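Formyltransferase PseJ (Anoxybacillus kamchatkensis G10, PDB 6EDK) belongs to the formyl transferase family and holds its ligand in a pocket beside the central, mostly parallel beta-sheet. Local coordinates at residues L29-E34 and Y72-I77; A61-V66 and E84-R89. All coordinates share one frame; numbering follows the deposited sequence.

Interaction 1. Residues L29-E34 and Y72-I77; sequences LLLGPE and YGYRYI. With 1YA (N-{4-[{[(6S)-2-amino-4-oxo-3,4,5,6,7,8-hexahydropteridin-6-yl]methyl}(formyl)amino]benzoyl}-L-glutamic acid), chain D.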
loop_
_atom_site.group_PDB
_atom_site.type_symbol
_atom_site.label_atom_id
_atom_site.label_comp_id
_atom_site.label_asym_id
_atom_site.label_seq_id
_atom_site.Cartn_x
_atom_site.Cartn_y
_atom_site.Cartn_z
ATOM N N LEU A 29 0.736 13.412 7.937
ATOM C CA LEU A 29 -0.120 13.626 6.792
ATOM C C LEU A 29 -0.514 12.236 6.271
ATOM O O LEU A 29 0.367 11.498 5.845
ATOM C CB LEU A 29 0.602 14.366 5.680
ATOM C CG LEU A 29 -0.141 14.554 4.376
ATOM C CD1 LEU A 29 -1.466 15.310 4.605
ATOM C CD2 LEU A 29 0.720 15.282 3.282
ATOM N N LEU A 30 -1.804 11.960 6.238
ATOM C CA LEU A 30 -2.351 10.711 5.690
ATOM C C LEU A 30 -2.883 10.988 4.310
ATOM O O LEU A 30 -3.811 11.791 4.151
ATOM C CB LEU A 30 -3.444 10.194 6.623
ATOM C CG LEU A 30 -4.273 8.981 6.251
ATOM C CD1 LEU A 30 -3.373 7.773 5.961
ATOM C CD2 LEU A 30 -5.226 8.730 7.448
ATOM N N LEU A 31 -2.262 10.383 3.307
ATOM C CA LEU A 31 -2.691 10.524 1.936
ATOM C C LEU A 31 -3.600 9.370 1.548
ATOM O O LEU A 31 -3.263 8.188 1.798
ATOM C CB LEU A 31 -1.530 10.589 0.983
ATOM C CG LEU A 31 -0.564 11.768 1.208
ATOM C CD1 LEU A 31 0.588 11.707 0.291
ATOM C CD2 LEU A 31 -1.342 13.089 1.037
ATOM N N GLY A 32 -4.717 9.714 0.919
ATOM C CA GLY A 32 -5.724 8.752 0.546
ATOM C C GLY A 32 -7.070 9.049 1.162
ATOM O O GLY A 32 -7.307 10.101 1.708
ATOM N N PRO A 33 -7.995 8.117 1.026
ATOM C CA PRO A 33 -9.346 8.308 1.554
ATOM C C PRO A 33 -9.344 8.582 3.045
ATOM O O PRO A 33 -8.466 8.123 3.777
ATOM C CB PRO A 33 -10.043 6.966 1.243
ATOM C CG PRO A 33 -9.304 6.392 0.161
ATOM C CD PRO A 33 -7.875 6.872 0.235
ATOM N N GLU A 34 -10.363 9.330 3.518
ATOM C CA GLU A 34 -10.433 9.565 4.956
ATOM C C GLU A 34 -10.782 8.250 5.653
ATOM O O GLU A 34 -11.705 7.539 5.241
ATOM C CB GLU A 34 -11.427 10.674 5.326
ATOM C CG GLU A 34 -11.730 10.861 6.886
ATOM C CD GLU A 34 -10.522 11.097 7.892
ATOM O OE1 GLU A 34 -9.323 11.208 7.519
ATOM O OE2 GLU A 34 -10.813 11.154 9.122
ATOM N N TYR A 72 -2.036 5.487 1.863
ATOM C CA TYR A 72 -2.830 4.226 1.943
ATOM C C TYR A 72 -4.002 4.469 1.008
ATOM O O TYR A 72 -4.983 5.121 1.380
ATOM C CB TYR A 72 -3.269 3.942 3.365
ATOM C CG TYR A 72 -4.077 2.645 3.513
ATOM C CD1 TYR A 72 -3.978 1.652 2.561
ATOM C CD2 TYR A 72 -4.928 2.435 4.613
ATOM C CE1 TYR A 72 -4.734 0.457 2.690
ATOM C CE2 TYR A 72 -5.672 1.232 4.721
ATOM C CZ TYR A 72 -5.545 0.283 3.776
ATOM O OH TYR A 72 -6.253 -0.940 3.833
ATOM N N GLY A 73 -3.868 3.992 -0.213
ATOM C CA GLY A 73 -4.868 4.193 -1.233
ATOM C C GLY A 73 -4.788 5.553 -1.906
ATOM O O GLY A 73 -5.773 5.995 -2.485
ATOM N N TYR A 74 -3.667 6.244 -1.788
ATOM C CA TYR A 74 -3.487 7.538 -2.448
ATOM C C TYR A 74 -3.400 7.332 -3.954
ATOM O O TYR A 74 -2.674 6.464 -4.435
ATOM C CB TYR A 74 -2.225 8.202 -1.956
ATOM C CG TYR A 74 -2.008 9.592 -2.482
ATOM C CD1 TYR A 74 -2.971 10.579 -2.319
ATOM C CD2 TYR A 74 -0.816 9.925 -3.127
ATOM C CE1 TYR A 74 -2.749 11.908 -2.794
ATOM C CE2 TYR A 74 -0.588 11.239 -3.616
ATOM C CZ TYR A 74 -1.561 12.200 -3.455
ATOM O OH TYR A 74 -1.316 13.489 -3.923
ATOM N N ARG A 75 -4.127 8.142 -4.699
ATOM C CA ARG A 75 -4.367 7.838 -6.090
ATOM C C ARG A 75 -3.355 8.464 -7.042
ATOM O O ARG A 75 -3.440 8.210 -8.244
ATOM C CB ARG A 75 -5.790 8.269 -6.482
ATOM C CG ARG A 75 -6.849 7.198 -6.104
ATOM C CD ARG A 75 -8.241 7.830 -5.909
ATOM N NE ARG A 75 -8.304 8.655 -4.696
ATOM C CZ ARG A 75 -8.855 8.277 -3.539
ATOM N NH1 ARG A 75 -9.428 7.070 -3.413
ATOM N NH2 ARG A 75 -8.829 9.121 -2.513
ATOM N N TYR A 76 -2.389 9.224 -6.554
ATOM C CA TYR A 76 -1.457 9.889 -7.444
ATOM C C TYR A 76 -0.017 9.548 -7.136
ATOM O O TYR A 76 0.363 9.188 -5.998
ATOM C CB TYR A 76 -1.663 11.431 -7.363
ATOM C CG TYR A 76 -3.112 11.815 -7.570
ATOM C CD1 TYR A 76 -3.667 11.877 -8.847
ATOM C CD2 TYR A 76 -3.967 12.064 -6.474
ATOM C CE1 TYR A 76 -4.997 12.207 -9.034
ATOM C CE2 TYR A 76 -5.304 12.389 -6.662
ATOM C CZ TYR A 76 -5.806 12.467 -7.953
ATOM O OH TYR A 76 -7.127 12.779 -8.155
ATOM N N ILE A 77 0.798 9.677 -8.178
ATOM C CA ILE A 77 2.242 9.581 -8.038
ATOM C C ILE A 77 2.743 10.792 -7.273
ATOM O O ILE A 77 2.359 11.926 -7.575
ATOM C CB ILE A 77 2.887 9.469 -9.430
ATOM C CG1 ILE A 77 2.243 8.278 -10.158
ATOM C CG2 ILE A 77 4.394 9.328 -9.319
ATOM C CD1 ILE A 77 2.474 8.241 -11.646
HETATM N N1 1YA D . 4.109 7.827 -5.418
HETATM C C2 1YA D . 5.535 7.446 -5.517
HETATM N NA2 1YA D . 6.508 8.381 -6.054
HETATM N N3 1YA D . 6.061 6.115 -5.040
HETATM C C4 1YA D . 5.149 5.094 -4.507
HETATM O O4 1YA D . 5.633 4.037 -4.156
HETATM C C4A 1YA D . 3.711 5.479 -4.422
HETATM N N5 1YA D . 2.829 4.589 -3.860
HETATM C C6 1YA D . 1.348 4.847 -4.243
HETATM C C7 1YA D . 0.942 6.150 -4.166
HETATM N N8 1YA D . 1.899 7.230 -4.776
HETATM C C8A 1YA D . 3.187 6.873 -4.850
HETATM C C9 1YA D . 1.220 4.297 -5.682
HETATM N N10 1YA D . -0.163 4.337 -6.193
HETATM C C11 1YA D . -0.788 5.503 -10.215
HETATM C C12 1YA D . -1.385 6.245 -9.209
HETATM C C13 1YA D . -1.173 5.882 -7.883
HETATM C C14 1YA D . -0.390 4.777 -7.600
HETATM C C15 1YA D . 0.193 4.034 -8.611
HETATM C C16 1YA D . -0.011 4.402 -9.930
HETATM C C17 1YA D . -1.010 5.859 -11.707
HETATM N N 1YA D . -1.345 4.692 -12.562
HETATM C CA 1YA D . -1.610 4.779 -14.021
HETATM C CB 1YA D . -0.308 5.149 -14.775
HETATM C CG 1YA D . 0.962 4.843 -13.964
HETATM C CD 1YA D . 2.228 4.840 -14.839
HETATM O OE1 1YA D . 3.318 4.402 -14.376
HETATM O OE2 1YA D . 2.177 5.276 -16.018
HETATM C CT 1YA D . -2.187 3.423 -14.504
HETATM O O2 1YA D . -2.316 2.433 -13.722
HETATM O O1 1YA D . -2.548 3.286 -15.698
HETATM C C18 1YA D . -1.310 3.897 -5.412
HETATM O O5 1YA D . -1.172 3.521 -4.297
HETATM O O 1YA D . -0.938 6.969 -12.097
HETATM O O HOH W 1 -6.131 6.582 3.682
#
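At the C-terminal ends of the neighbouring parallel strands 27-31 and 68-71, Leu-31, Gly-32 and Pro-33 meet Tyr-72 to Arg-75, the opening of a loop that lines the ligand pocket. Backbone joins backbone where Tyr-72 N donates to Leu-31 O at 3.0 Å, an almost straight bond (164°). Gly-32 then passes close against the loop; a beta carbon here would collide with Tyr-72 O, and at these backbone angles would also press on the carbonyl of Leu-31; glycine avoids both. Tyr-72 O takes a bond from Arg-35, and a water donates both to it and to Pro-33 O, so the water bridges the two backbones. The Tyr-72 ring leads away to helix 147-169, where its hydroxyl bonds Glu-159.

Tyr-74 carries the apolar part. With CG anti to the backbone N (chi1 -175°), its ring runs alongside Leu-31, whose CB makes a CH-pi contact 4.0 Å from the ring centroid and whose CD1 lies over the middle of the same face. Tyr-76 N sits above the opposite face, towards the rim, while the hydroxyl reaches Asp-54 O, so the buried ring keeps its polar end satisfied. Nearer solvent, the chain of Arg-75 bends at chi3 and brings NH1 within 3.6 Å of Pro-33 CG; the rigid proline ring offers CH groups to the guanidinium. The carbonyls of Tyr-74, Arg-75 and Tyr-76 all face the ligand, and Tyr-76 O accepts a bond of 2.8 Å from N8 of 1YA.

Interaction 2. Residues A61-V66 and E84-R89; sequences AILNNV and ERFKQR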
loop_
_atom_site.group_PDB
_atom_site.type_symbol
_atom_site.label_atom_id
_atom_site.label_comp_id
_atom_site.label_asym_id
_atom_site.label_seq_id
_atom_site.Cartn_x
_atom_site.Cartn_y
_atom_site.Cartn_z
ATOM N N ALA A 61 0.936 24.061 0.529
ATOM C CA ALA A 61 0.997 24.321 1.955
ATOM C C ALA A 61 0.552 23.127 2.799
ATOM O O ALA A 61 0.834 23.098 4.006
ATOM C CB ALA A 61 0.140 25.559 2.302
ATOM N N ILE A 62 -0.113 22.141 2.190
ATOM C CA ILE A 62 -0.486 20.903 2.907
ATOM C C ILE A 62 0.746 20.215 3.520
ATOM O O ILE A 62 0.665 19.588 4.583
ATOM C CB ILE A 62 -1.215 19.970 1.922
ATOM C CG1 ILE A 62 -2.537 20.573 1.424
ATOM C CG2 ILE A 62 -1.518 18.637 2.539
ATOM C CD1 ILE A 62 -3.618 20.695 2.480
ATOM N N LEU A 63 1.896 20.352 2.888
ATOM C CA LEU A 63 3.130 19.766 3.336
ATOM C C LEU A 63 3.850 20.546 4.432
ATOM O O LEU A 63 4.784 20.009 5.038
ATOM C CB LEU A 63 4.066 19.612 2.148
ATOM C CG LEU A 63 3.547 18.689 1.054
ATOM C CD1 LEU A 63 4.427 18.748 -0.155
ATOM C CD2 LEU A 63 3.463 17.235 1.584
ATOM N N ASN A 64 3.457 21.782 4.723
ATOM C CA ASN A 64 4.244 22.559 5.665
ATOM C C ASN A 64 4.190 21.914 7.036
ATOM O O ASN A 64 3.119 21.541 7.523
ATOM C CB ASN A 64 3.709 23.996 5.806
ATOM C CG ASN A 64 3.771 24.811 4.500
ATOM O OD1 ASN A 64 4.451 24.483 3.548
ATOM N ND2 ASN A 64 3.051 25.930 4.499
ATOM N N ASN A 65 5.341 21.853 7.694
ATOM C CA ASN A 65 5.455 21.381 9.062
ATOM C C ASN A 65 5.050 19.904 9.227
ATOM O O ASN A 65 4.734 19.458 10.341
ATOM C CB ASN A 65 4.612 22.239 9.989
ATOM C CG ASN A 65 5.062 23.679 10.002
ATOM O OD1 ASN A 65 4.254 24.594 9.825
ATOM N ND2 ASN A 65 6.363 23.884 10.180
ATOM N N VAL A 66 5.064 19.144 8.161
ATOM C CA VAL A 66 4.726 17.709 8.217
ATOM C C VAL A 66 5.973 16.921 8.590
ATOM O O VAL A 66 7.024 17.045 7.956
ATOM C CB VAL A 66 4.159 17.247 6.866
ATOM C CG1 VAL A 66 4.120 15.657 6.785
ATOM C CG2 VAL A 66 2.819 17.824 6.673
ATOM N N GLU A 84 12.181 13.238 -2.179
ATOM C CA GLU A 84 13.486 13.534 -1.601
ATOM C C GLU A 84 13.341 14.297 -0.299
ATOM O O GLU A 84 14.014 13.993 0.684
ATOM C CB GLU A 84 14.341 14.330 -2.586
ATOM C CG GLU A 84 15.803 14.467 -2.141
ATOM C CD GLU A 84 16.552 13.125 -2.163
ATOM O OE1 GLU A 84 16.111 12.198 -2.884
ATOM O OE2 GLU A 84 17.579 12.996 -1.457
ATOM N N ARG A 85 12.430 15.276 -0.255
ATOM C CA ARG A 85 12.267 16.044 0.976
ATOM C C ARG A 85 11.864 15.155 2.129
ATOM O O ARG A 85 12.228 15.407 3.276
ATOM C CB ARG A 85 11.202 17.124 0.748
ATOM C CG ARG A 85 10.784 17.866 2.013
ATOM C CD ARG A 85 9.832 19.033 1.617
ATOM N NE ARG A 85 9.228 19.639 2.795
ATOM C CZ ARG A 85 8.163 20.450 2.757
ATOM N NH1 ARG A 85 7.561 20.718 1.608
ATOM N NH2 ARG A 85 7.684 20.950 3.880
ATOM N N PHE A 86 11.096 14.104 1.856
ATOM C CA PHE A 86 10.621 13.244 2.931
ATOM C C PHE A 86 11.318 11.886 2.966
ATOM O O PHE A 86 10.767 10.940 3.530
ATOM C CB PHE A 86 9.091 13.084 2.810
ATOM C CG PHE A 86 8.334 14.333 3.225
ATOM C CD1 PHE A 86 8.060 14.561 4.548
ATOM C CD2 PHE A 86 7.946 15.275 2.272
ATOM C CE1 PHE A 86 7.387 15.729 4.937
ATOM C CE2 PHE A 86 7.300 16.415 2.638
ATOM C CZ PHE A 86 7.024 16.657 3.979
ATOM N N LYS A 87 12.537 11.786 2.436
ATOM C CA LYS A 87 13.329 10.565 2.578
ATOM C C LYS A 87 13.255 10.040 4.001
ATOM O O LYS A 87 13.448 10.787 4.970
ATOM C CB LYS A 87 14.798 10.791 2.214
ATOM C CG LYS A 87 15.085 10.710 0.702
ATOM C CD LYS A 87 14.533 9.412 0.054
ATOM C CE LYS A 87 15.353 9.000 -1.181
ATOM N NZ LYS A 87 14.587 8.185 -2.173
ATOM N N GLN A 88 12.957 8.745 4.114
ATOM C CA GLN A 88 12.874 8.017 5.384
ATOM C C GLN A 88 11.782 8.583 6.299
ATOM O O GLN A 88 11.704 8.260 7.496
ATOM C CB GLN A 88 14.238 7.941 6.085
ATOM C CG GLN A 88 15.349 7.212 5.220
ATOM C CD GLN A 88 15.077 5.698 4.994
ATOM O OE1 GLN A 88 14.703 5.250 3.885
ATOM N NE2 GLN A 88 15.283 4.901 6.045
ATOM N N ARG A 89 10.860 9.352 5.731
ATOM C CA ARG A 89 9.755 9.895 6.486
ATOM C C ARG A 89 8.438 9.724 5.750
ATOM O O ARG A 89 7.459 10.368 6.122
ATOM C CB ARG A 89 9.981 11.389 6.799
ATOM C CG ARG A 89 11.212 11.700 7.635
ATOM C CD ARG A 89 11.254 13.226 8.048
ATOM N NE ARG A 89 11.461 14.114 6.899
ATOM C CZ ARG A 89 10.985 15.367 6.818
ATOM N NH1 ARG A 89 10.265 15.873 7.815
ATOM N NH2 ARG A 89 11.211 16.107 5.732
#
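This is a small contact between two turns, made by Leu-63 and Val-66 with Phe-86, and flanked by arginines at the protein surface; it joins the loop before strand 68-71 to the end of helix 80-85. Phe-86, the first residue to leave the helix, brings its ring against the other segment. Val-66 CG1 approaches ring atom CE1 to 3.8 Å, the two side chains crossing at about a right angle, and Leu-63 CD2 comes to 4.1 Å from CE2. Val-66 O lies in the ring plane, 3.3 Å from CE1, where the slightly positive C-H edge suits a carbonyl oxygen.

Strand 68-71, helix 80-85 and strand 90-94 form a beta-alpha-beta crossover, and each segment here leads by a type II turn into one of its strands: Leu-63 to Val-66 and Phe-86 to Arg-89. Asn-65 and Gln-88 take the third position of these turns with positive phi, a conformation that asparagine adopts readily.

Arg-85 stretches out along its whole length, chi1 171° setting CG anti to the backbone N, and lays NH1 3.7 Å from Leu-63 CB; Phe-86 CZ sits over the rim of its guanidinium. Arg-89 bends back at chi3 instead. Its NH2 donates, nearly in the guanidinium plane, to Arg-85 O at 2.7 Å, a carbonyl at the helix end, and this bond fixes the turn of the group, which has Phe-86 CD1 3.7 Å above its centre.

The two interactions lie at opposite ends of strand 68-71: residues 61-66 lead into it, and residues 72-77 leave it. Strand 27-31 serves both, since Leu-29 of residues 29-34 packs against Ile-62, Leu-63 and Val-66 of interaction 2, its CD2 lying 3.8 Å from Leu-63 CD2. Interaction 1 is nearer the centre of the chain and beside the ligand, and there a backbone bond and a bridging water join the segments, next to the packing of Leu-31 on the buried ring of Tyr-74. Interaction 2, farther out, rests on aliphatic groups around a phenylalanine, with arginines towards the surface.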